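Side-chain contact in DNA polymerase III subunit beta (PDB 4TSZ), which encircles DNA as a sliding clamp, tethering DNA polymerases and other proteins to it and making them processive: residues R284-L287 with L292-Q295. Sequence-based numbering, arbitrary orientation.
Sequences RLQL and LKIQ
The R284 guanidinium lies between two side-chain amides. Q295 NE2 sits 3.1 Å above one face of the R284 guanidinium plane, displaced toward its rim, and the amide end of Q286 covers the centre of the opposite face. These residues belong to an antiparallel β-hairpin, strands 282-288 and 291-297, at the centre of a four-stranded sheet in the C-terminal domain of the clamp. The Q295 amide is inclined 32° to the guanidinium, and because Q295 NE2 and R284 NH2, 3.2 Å apart, are both donors, they pack without a hydrogen bond. R284 NH1 also makes a long, weak ion pair with E318 of the neighbouring strand 317-322. R284 leaves the backbone with CG anti to N (chi1 -175°) and bends at chi3, which brings its flat end over Q295. On the same face the Q286 and K293 CB atoms are 3.9 Å apart; K293 runs on extended past the end of the Q286 side chain, and only its far end departs from the strand. On the reverse face, L285, L292 and I294 are buried against helix 262-273, while L287 packs on V310 and Y312. Here L292 CD1 reaches 3.7 Å from L285 CG and also touches L287 CD1, and L285 CD1 runs alongside I294 CG1, 4.0 Å away. Two hydrogen-bonded pairs, R284 with Q295 and Q286 with K293, join the backbones. At the first of them, R284 N donates to Q295 O over 2.7 Å, nearly straight at 175°.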
loop_
_atom_site.group_PDB
_atom_site.type_symbol
_atom_site.label_atom_id
_atom_site.label_comp_id
_atom_site.label_asym_id
_atom_site.label_seq_id
_atom_site.Cartn_x
_atom_site.Cartn_y
_atom_site.Cartn_z
ATOM N N ARG E 284 -20.746 10.576 -21.878
ATOM C CA ARG E 284 -21.935 10.596 -22.710
ATOM C C ARG E 284 -22.047 9.263 -23.441
ATOM O O ARG E 284 -21.075 8.779 -24.027
ATOM C CB ARG E 284 -21.910 11.771 -23.693
ATOM C CG ARG E 284 -23.198 11.912 -24.516
ATOM C CD ARG E 284 -23.038 12.909 -25.638
ATOM N NE ARG E 284 -22.090 12.436 -26.651
ATOM C CZ ARG E 284 -21.692 13.151 -27.700
ATOM N NH1 ARG E 284 -22.152 14.384 -27.889
ATOM N NH2 ARG E 284 -20.829 12.639 -28.568
ATOM N N LEU E 285 -23.238 8.671 -23.372
ATOM C CA LEU E 285 -23.576 7.415 -24.020
ATOM C C LEU E 285 -24.526 7.702 -25.181
ATOM O O LEU E 285 -25.479 8.468 -25.028
ATOM C CB LEU E 285 -24.257 6.490 -22.988
ATOM C CG LEU E 285 -23.466 5.333 -22.356
ATOM C CD1 LEU E 285 -22.035 5.698 -22.029
ATOM C CD2 LEU E 285 -24.178 4.794 -21.132
ATOM N N GLN E 286 -24.241 7.122 -26.351
ATOM C CA GLN E 286 -25.110 7.222 -27.514
ATOM C C GLN E 286 -25.414 5.816 -27.962
ATOM O O GLN E 286 -24.552 5.126 -28.511
ATOM C CB GLN E 286 -24.512 8.078 -28.634
ATOM C CG GLN E 286 -24.544 9.572 -28.324
ATOM C CD GLN E 286 -23.825 10.418 -29.352
ATOM O OE1 GLN E 286 -24.131 11.600 -29.524
ATOM N NE2 GLN E 286 -22.828 9.858 -30.037
ATOM N N LEU E 287 -26.623 5.362 -27.620
ATOM C CA LEU E 287 -27.118 4.032 -27.935
ATOM C C LEU E 287 -27.914 4.048 -29.229
ATOM O O LEU E 287 -28.725 4.944 -29.448
ATOM C CB LEU E 287 -27.979 3.515 -26.764
ATOM C CG LEU E 287 -28.586 2.116 -26.886
ATOM C CD1 LEU E 287 -27.516 1.016 -26.808
ATOM C CD2 LEU E 287 -29.673 1.911 -25.846
ATOM N N LEU E 292 -22.964 1.025 -28.955
ATOM C CA LEU E 292 -22.873 1.971 -27.852
ATOM C C LEU E 292 -21.643 2.865 -28.060
ATOM O O LEU E 292 -20.506 2.387 -27.993
ATOM C CB LEU E 292 -22.846 1.288 -26.465
ATOM C CG LEU E 292 -22.863 2.256 -25.264
ATOM C CD1 LEU E 292 -24.242 2.883 -25.071
ATOM C CD2 LEU E 292 -22.418 1.567 -23.997
ATOM N N LYS E 293 -21.883 4.153 -28.343
ATOM C CA LYS E 293 -20.816 5.141 -28.510
ATOM C C LYS E 293 -20.605 5.814 -27.153
ATOM O O LYS E 293 -21.582 6.231 -26.523
ATOM C CB LYS E 293 -21.179 6.194 -29.572
ATOM C CG LYS E 293 -21.259 5.675 -31.005
ATOM C CD LYS E 293 -21.567 6.827 -31.958
ATOM C CE LYS E 293 -21.894 6.382 -33.363
ATOM N NZ LYS E 293 -22.168 7.539 -34.255
ATOM N N ILE E 294 -19.345 5.872 -26.688
ATOM C CA ILE E 294 -18.974 6.484 -25.413
ATOM C C ILE E 294 -18.061 7.677 -25.658
ATOM O O ILE E 294 -17.076 7.565 -26.389
ATOM C CB ILE E 294 -18.337 5.472 -24.417
ATOM C CG1 ILE E 294 -19.150 4.164 -24.333
ATOM C CG2 ILE E 294 -18.126 6.112 -23.010
ATOM C CD1 ILE E 294 -18.332 2.965 -24.010
ATOM N N GLN E 295 -18.388 8.813 -25.041
ATOM C CA GLN E 295 -17.582 10.020 -25.164
ATOM C C GLN E 295 -17.351 10.650 -23.787
ATOM O O GLN E 295 -18.246 10.649 -22.941
ATOM C CB GLN E 295 -18.239 11.012 -26.135
ATOM C CG GLN E 295 -17.366 12.196 -26.516
ATOM C CD GLN E 295 -18.042 13.504 -26.195
ATOM O OE1 GLN E 295 -18.234 13.870 -25.027
ATOM N NE2 GLN E 295 -18.404 14.246 -27.231
#